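Local coordinates for molybdenum ABC transporter, periplasmic molybdenum-binding protein (Vibrio cholerae, PDB 4RXL) that binds tungstate and probably captures molybdate or tungstate in the periplasm for delivery to a ModBC-type ABC transporter, at residues 81-86 / 228-233; 109-114 / 165-170. All coordinates share one frame; numbering follows the deposited sequence.

Interaction 1 of 2, residues 81-86 / 228-233; sequences LAANSL and GFESVS
The Phe229 ring has the carbonyl O of Ala83 at its edge, near the ring plane, 3.6 Å from CD2, while the Asn84 amide comes in obliquely, the two planes 54° apart and ND2 3.6 Å from CE2. Ala82 CB also approaches CD2 at a slant, and Tyr197 meets the ring edge-to-face. With CG anti to the carbonyl carbon (chi1 -71°), the Phe229 side chain also touches Met14 and Thr173.

Ala83 and Glu230 form a single antiparallel hydrogen-bonded bridge. Ala83 N donates to Glu230 O (2.9 Å, 156°) and Glu230 N to Ala83 O (3.0 Å), each donor lying above the plane of its carbonyl. Ala83 CB rests on CG1 of Val232 at 3.8 Å. The Glu230 chain extends alongside Ala83 CB, bringing OE2 3.9 Å from Ser85 CB; a water donates to OE2 (2.6 Å) and is also hydrogen-bonded to Ser85 OG. A second water donates to Asn84 OD1 and to the O of Gly228, the positive-phi residue of the Schellman motif after helix 218-226.

The Asn84 amide is held at both ends: OD1 takes that water and, in the carbonyl plane, the N-H of Ser85, while ND2 is hydrogen-bonded to Thr173 OG1 and Tyr197 OH. One bridge and water relays thus pin the C-terminal tail to the strand, beside a fixed, buried amide close to Tyr171, which lines the tungstate pocket and is predicted to bind molybdate.

Interaction 2 of 2, residues 109-114 / 165-170; sequences TALADS and SPLGIV
Helix 104-111 ends at Leu111, Ala112 takes positive phi (61°), and a type II' turn closed by Ser114 N to Leu111 O at 2.9 Å reverses the chain in front of Pro166 and Leu167, where the other segment leads into strand 168-171.

The Pro166 ring points into this turn. Its CG lies 3.6 Å from Ala110 O and 3.7 Å from Leu111 O, so the ring carbon sits by two carbonyl oxygens at the helix end, and the side chain of Ser114 adjoins its CD and CG. Leu167 CD1 touches both Ala110 CB, at 3.6 Å, and Leu111 CD2, at 4.2 Å. The two leucines share one conformation, CG beside the backbone N and the chain extended beyond it, and cross at about a right angle. CD2 of Leu111 also reaches Pro166 CG at 4.2 Å, so one methyl serves both partners.

Leu116 of strand 116-119 touches both leucines, and Val96 lies against Ala110. Two polar ties of the 165-170 segment run to the chain just after the turn: Leu167 is backbone-bonded to Ala117, and Ser165 OG is hydrogen-bonded to Arg115 O. Gly168 and Val170 pair instead with strand 78-91. Between the two segments themselves the attachment is van der Waals: within one lobe of the two-lobed periplasmic-binding-protein fold, proline and leucine carbons dock the C-terminal end of the helix against the entry to the strand, away from the anion site.

Strand 78-91 ties the two contacts together, passing between the lobes: its first half carries the bridge of interaction 1, and farther along it pairs antiparallel with strand 168-171 of interaction 2. Their centres lie 26 Å apart, yet they touch where Leu86 CG meets Ile169 CG2 at 3.7 Å and Leu86 CD1 meets Val170 O at 3.7 Å. Both segments of interaction 2 fall in the sequence between those of interaction 1. The pocket lies nearer interaction 1: the side chain of Asn84 is about 7 Å from the bound tungstate and about 3 Å from that of Tyr171, directly following Val170. Interaction 2 is more peripheral, its centre about 20 Å from the chain centre against about 11 Å.

Interaction 1 of 2, residues 81-86 / 228-233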
ATOM      1  N   LEU A  81      -2.878   7.239  -9.958  1.00 18.15           N
ATOM      2  CA  LEU A  81      -1.478   7.132 -10.302  1.00 20.23           C
ATOM      3  C   LEU A  81      -1.042   5.709 -10.733  1.00 22.25           C
ATOM      4  O   LEU A  81      -0.191   5.534 -11.603  1.00 25.18           O
ATOM      5  CB  LEU A  81      -0.689   7.565  -9.080  1.00 23.56           C
ATOM      6  CG  LEU A  81       0.802   7.746  -9.232  1.00 27.23           C
ATOM      7  CD1 LEU A  81       1.088   8.753 -10.327  1.00 32.74           C
ATOM      8  CD2 LEU A  81       1.340   8.210  -7.906  1.00 24.61           C
ATOM      9  N   ALA A  82      -1.590   4.690 -10.087  1.00 18.95           N
ATOM     10  CA  ALA A  82      -1.052   3.345 -10.209  1.00 17.20           C
ATOM     11  C   ALA A  82      -2.039   2.334  -9.639  1.00 18.47           C
ATOM     12  O   ALA A  82      -2.974   2.697  -8.925  1.00 17.63           O
ATOM     13  CB  ALA A  82       0.253   3.273  -9.427  1.00 21.02           C
ATOM     14  N   ALA A  83      -1.786   1.059  -9.920  1.00 19.42           N
ATOM     15  CA  ALA A  83      -2.548  -0.029  -9.331  1.00 18.89           C
ATOM     16  C   ALA A  83      -1.613  -1.074  -8.760  1.00 18.07           C
ATOM     17  O   ALA A  83      -0.395  -1.022  -8.950  1.00 17.85           O
ATOM     18  CB  ALA A  83      -3.469  -0.650 -10.369  1.00 17.68           C
ATOM     19  N   ASN A  84      -2.183  -2.015  -8.016  1.00 16.13           N
ATOM     20  CA  ASN A  84      -1.376  -3.060  -7.389  1.00 17.22           C
ATOM     21  C   ASN A  84      -2.195  -4.330  -7.335  1.00 18.34           C
ATOM     22  O   ASN A  84      -3.352  -4.348  -7.748  1.00 17.98           O
ATOM     23  CB  ASN A  84      -0.908  -2.614  -5.992  1.00 16.55           C
ATOM     24  CG  ASN A  84       0.509  -3.060  -5.647  1.00 14.96           C
ATOM     25  OD1 ASN A  84       0.991  -4.113  -6.103  1.00 16.49           O
ATOM     26  ND2 ASN A  84       1.157  -2.300  -4.776  1.00 13.06           N
ATOM     27  N   SER A  85      -1.564  -5.405  -6.849  1.00 17.45           N
ATOM     28  CA  SER A  85      -2.267  -6.621  -6.517  1.00 17.69           C
ATOM     29  C   SER A  85      -1.853  -7.030  -5.123  1.00 15.02           C
ATOM     30  O   SER A  85      -0.896  -6.502  -4.537  1.00 14.69           O
ATOM     31  CB  SER A  85      -2.016  -7.705  -7.542  1.00 21.95           C
ATOM     32  OG  SER A  85      -0.675  -8.108  -7.517  1.00 24.92           O
ATOM     33  N   LEU A  86      -2.586  -7.987  -4.571  1.00 15.53           N
ATOM     34  CA  LEU A  86      -2.422  -8.443  -3.192  1.00 16.15           C
ATOM     35  C   LEU A  86      -1.907  -9.894  -3.176  1.00 16.59           C
ATOM     36  O   LEU A  86      -2.376 -10.741  -3.955  1.00 17.45           O
ATOM     37  CB  LEU A  86      -3.771  -8.377  -2.483  1.00 16.47           C
ATOM     38  CG  LEU A  86      -3.804  -8.278  -0.959  1.00 16.57           C
ATOM     39  CD1 LEU A  86      -3.396  -6.891  -0.525  1.00 17.48           C
ATOM     40  CD2 LEU A  86      -5.199  -8.592  -0.461  1.00 21.92           C
ATOM     41  N   GLY A 228       7.221  -2.520  -9.986  1.00 23.17           N
ATOM     42  CA  GLY A 228       6.226  -3.570  -9.987  1.00 25.52           C
ATOM     43  C   GLY A 228       4.790  -3.104  -9.952  1.00 19.71           C
ATOM     44  O   GLY A 228       3.887  -3.948  -9.916  1.00 19.88           O
ATOM     45  N   PHE A 229       4.550  -1.793  -9.982  1.00 18.06           N
ATOM     46  CA  PHE A 229       3.188  -1.298  -9.995  1.00 18.56           C
ATOM     47  C   PHE A 229       2.549  -1.557 -11.349  1.00 17.62           C
ATOM     48  O   PHE A 229       3.227  -1.621 -12.371  1.00 21.23           O
ATOM     49  CB  PHE A 229       3.129   0.186  -9.639  1.00 19.77           C
ATOM     50  CG  PHE A 229       3.425   0.444  -8.201  1.00 15.94           C
ATOM     51  CD1 PHE A 229       4.731   0.618  -7.804  1.00 19.83           C
ATOM     52  CD2 PHE A 229       2.434   0.490  -7.251  1.00 15.47           C
ATOM     53  CE1 PHE A 229       5.046   0.824  -6.478  1.00 19.51           C
ATOM     54  CE2 PHE A 229       2.741   0.687  -5.931  1.00 18.25           C
ATOM     55  CZ  PHE A 229       4.052   0.854  -5.548  1.00 19.39           C
ATOM     56  N   GLU A 230       1.232  -1.641 -11.343  1.00 18.40           N
ATOM     57  CA  GLU A 230       0.443  -1.803 -12.559  1.00 20.20           C
ATOM     58  C   GLU A 230      -0.010  -0.457 -13.070  1.00 18.58           C
ATOM     59  O   GLU A 230      -0.242   0.462 -12.286  1.00 22.13           O
ATOM     60  CB  GLU A 230      -0.820  -2.631 -12.308  1.00 26.38           C
ATOM     61  CG  GLU A 230      -0.641  -4.076 -11.886  1.00 28.16           C
ATOM     62  CD  GLU A 230      -1.974  -4.720 -11.524  1.00 65.89           C
ATOM     63  OE1 GLU A 230      -3.040  -4.140 -11.848  1.00 59.75           O
ATOM     64  OE2 GLU A 230      -1.960  -5.803 -10.908  1.00 40.10           O
ATOM     65  N   SER A 231      -0.163  -0.356 -14.384  1.00 26.65           N
ATOM     66  CA  SER A 231      -0.760   0.831 -15.005  1.00 27.38           C
ATOM     67  C   SER A 231      -2.262   0.945 -14.749  1.00 34.57           C
ATOM     68  O   SER A 231      -2.935  -0.028 -14.385  1.00 32.47           O
ATOM     69  CB  SER A 231      -0.514   0.809 -16.514  1.00 35.34           C
ATOM     70  OG  SER A 231      -0.738   2.091 -17.060  1.00 66.45           O
ATOM     71  N   VAL A 232      -2.787   2.148 -14.914  1.00 31.31           N
ATOM     72  CA  VAL A 232      -4.235   2.338 -14.919  1.00 30.07           C
ATOM     73  C   VAL A 232      -4.647   2.982 -16.243  1.00 40.54           C
ATOM     74  O   VAL A 232      -3.944   3.862 -16.753  1.00 42.34           O
ATOM     75  CB  VAL A 232      -4.712   3.157 -13.722  1.00 28.66           C
ATOM     76  CG1 VAL A 232      -4.401   2.413 -12.418  1.00 33.41           C
ATOM     77  CG2 VAL A 232      -4.074   4.540 -13.690  1.00 41.14           C
ATOM     78  N   SER A 233      -5.766   2.525 -16.805  1.00 55.46           N
ATOM     79  CA  SER A 233      -6.139   2.878 -18.182  1.00 63.21           C
ATOM     80  C   SER A 233      -6.803   4.250 -18.291  1.00 66.70           C
ATOM     81  O   SER A 233      -7.159   4.855 -17.285  1.00 55.09           O
ATOM     82  CB  SER A 233      -7.043   1.796 -18.782  1.00 59.08           C
ATOM     83  OG  SER A 233      -8.304   1.771 -18.146  1.00104.57           O
TER
HETATM   84  O   HOH W   1      -1.066   4.277 -14.623  1.00 40.02           O
HETATM   85  O   HOH W   2       1.494  -4.565  -8.843  1.00 20.24           O
HETATM   86  O   HOH W   3       0.172  -6.689  -9.792  1.00 23.60           O

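Interaction 2 of 2, residues 109-114 / 165-170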
ATOM      1  N   THR A 109      -2.971 -24.723   9.903  1.00 44.34           N
ATOM      2  CA  THR A 109      -1.769 -25.557   9.825  1.00 43.19           C
ATOM      3  C   THR A 109      -0.510 -24.762   9.468  1.00 46.65           C
ATOM      4  O   THR A 109       0.541 -24.969  10.075  1.00 53.30           O
ATOM      5  CB  THR A 109      -1.947 -26.695   8.797  1.00 53.78           C
ATOM      6  OG1 THR A 109      -2.933 -27.620   9.273  1.00 55.98           O
ATOM      7  CG2 THR A 109      -0.638 -27.452   8.569  1.00 46.40           C
ATOM      8  N   ALA A 110      -0.607 -23.892   8.471  1.00 39.44           N
ATOM      9  CA  ALA A 110       0.497 -23.023   8.097  1.00 48.09           C
ATOM     10  C   ALA A 110       0.855 -22.018   9.189  1.00 42.10           C
ATOM     11  O   ALA A 110       2.001 -21.710   9.378  1.00 41.44           O
ATOM     12  CB  ALA A 110       0.170 -22.286   6.811  1.00 41.68           C
ATOM     13  N   LEU A 111      -0.162 -21.467   9.827  1.00 37.41           N
ATOM     14  CA  LEU A 111       0.018 -20.551  10.929  1.00 37.58           C
ATOM     15  C   LEU A 111       0.594 -21.247  12.136  1.00 42.21           C
ATOM     16  O   LEU A 111       1.459 -20.718  12.784  1.00 53.27           O
ATOM     17  CB  LEU A 111      -1.271 -19.843  11.294  1.00 36.60           C
ATOM     18  CG  LEU A 111      -1.762 -18.826  10.249  1.00 31.56           C
ATOM     19  CD1 LEU A 111      -3.093 -18.216  10.616  1.00 41.17           C
ATOM     20  CD2 LEU A 111      -0.720 -17.743  10.009  1.00 33.94           C
ATOM     21  N   ALA A 112       0.117 -22.449  12.411  1.00 39.84           N
ATOM     22  CA  ALA A 112       0.629 -23.178  13.552  1.00 43.68           C
ATOM     23  C   ALA A 112       0.347 -22.353  14.809  1.00 42.57           C
ATOM     24  O   ALA A 112      -0.790 -22.122  15.145  1.00 47.15           O
ATOM     25  CB  ALA A 112       2.108 -23.466  13.367  1.00 46.02           C
ATOM     26  N   ASP A 113       1.392 -21.980  15.529  1.00 42.19           N
ATOM     27  CA  ASP A 113       1.261 -21.277  16.776  1.00 43.46           C
ATOM     28  C   ASP A 113       1.546 -19.789  16.602  1.00 44.10           C
ATOM     29  O   ASP A 113       1.814 -19.103  17.553  1.00 48.88           O
ATOM     30  CB  ASP A 113       2.232 -21.855  17.793  1.00 48.71           C
ATOM     31  CG  ASP A 113       2.011 -23.341  18.055  1.00 67.45           C
ATOM     32  OD1 ASP A 113       0.982 -23.695  18.643  1.00 84.84           O
ATOM     33  OD2 ASP A 113       2.900 -24.135  17.710  1.00 74.99           O
ATOM     34  N   SER A 114       1.577 -19.331  15.362  1.00 41.80           N
ATOM     35  CA  SER A 114       1.850 -17.932  15.038  1.00 35.44           C
ATOM     36  C   SER A 114       0.625 -17.163  14.516  1.00 42.57           C
ATOM     37  O   SER A 114      -0.454 -17.685  14.371  1.00 40.98           O
ATOM     38  CB  SER A 114       3.001 -17.813  14.055  1.00 42.35           C
ATOM     39  OG  SER A 114       4.216 -18.352  14.556  1.00 43.78           O
ATOM     40  N   SER A 165       5.991 -13.921  11.883  1.00 31.00           N
ATOM     41  CA  SER A 165       4.790 -14.450  11.255  1.00 33.78           C
ATOM     42  C   SER A 165       5.192 -15.364  10.090  1.00 31.54           C
ATOM     43  O   SER A 165       6.014 -14.989   9.259  1.00 34.12           O
ATOM     44  CB  SER A 165       3.910 -13.314  10.731  1.00 29.24           C
ATOM     45  OG  SER A 165       3.235 -12.626  11.772  1.00 30.46           O
ATOM     46  N   PRO A 166       4.600 -16.567  10.011  1.00 30.09           N
ATOM     47  CA  PRO A 166       4.883 -17.477   8.909  1.00 28.72           C
ATOM     48  C   PRO A 166       4.089 -17.181   7.668  1.00 29.43           C
ATOM     49  O   PRO A 166       4.429 -17.691   6.626  1.00 28.70           O
ATOM     50  CB  PRO A 166       4.507 -18.849   9.490  1.00 33.57           C
ATOM     51  CG  PRO A 166       3.425 -18.543  10.463  1.00 33.81           C
ATOM     52  CD  PRO A 166       3.747 -17.196  11.035  1.00 34.52           C
ATOM     53  N   LEU A 167       3.055 -16.353   7.776  1.00 27.27           N
ATOM     54  CA  LEU A 167       2.344 -15.838   6.611  1.00 27.37           C
ATOM     55  C   LEU A 167       1.991 -14.377   6.861  1.00 25.00           C
ATOM     56  O   LEU A 167       1.755 -13.960   8.007  1.00 22.36           O
ATOM     57  CB  LEU A 167       1.056 -16.612   6.340  1.00 28.67           C
ATOM     58  CG  LEU A 167       1.191 -18.082   5.962  1.00 25.55           C
ATOM     59  CD1 LEU A 167      -0.175 -18.759   5.998  1.00 30.59           C
ATOM     60  CD2 LEU A 167       1.854 -18.246   4.598  1.00 29.98           C
ATOM     61  N   GLY A 168       1.932 -13.605   5.786  1.00 22.69           N
ATOM     62  CA  GLY A 168       1.419 -12.267   5.836  1.00 20.50           C
ATOM     63  C   GLY A 168       0.768 -11.896   4.531  1.00 20.00           C
ATOM     64  O   GLY A 168       0.964 -12.564   3.506  1.00 18.95           O
ATOM     65  N   ILE A 169      -0.013 -10.827   4.575  1.00 17.77           N
ATOM     66  CA  ILE A 169      -0.691 -10.317   3.394  1.00 16.38           C
ATOM     67  C   ILE A 169      -0.190  -8.900   3.102  1.00 16.77           C
ATOM     68  O   ILE A 169      -0.374  -7.993   3.879  1.00 16.33           O
ATOM     69  CB  ILE A 169      -2.224 -10.377   3.521  1.00 16.73           C
ATOM     70  CG1 ILE A 169      -2.678 -11.825   3.649  1.00 18.51           C
ATOM     71  CG2 ILE A 169      -2.871  -9.741   2.289  1.00 14.68           C
ATOM     72  CD1 ILE A 169      -4.124 -11.970   4.077  1.00 20.26           C
ATOM     73  N   VAL A 170       0.450  -8.739   1.948  1.00 14.70           N
ATOM     74  CA  VAL A 170       1.041  -7.503   1.546  1.00 14.55           C
ATOM     75  C   VAL A 170       0.730  -7.273   0.067  1.00 14.27           C
ATOM     76  O   VAL A 170       0.057  -8.091  -0.580  1.00 15.10           O
ATOM     77  CB  VAL A 170       2.564  -7.448   1.815  1.00 15.56           C
ATOM     78  CG1 VAL A 170       2.879  -7.600   3.292  1.00 18.64           C
ATOM     79  CG2 VAL A 170       3.289  -8.491   0.992  1.00 19.68           C
TER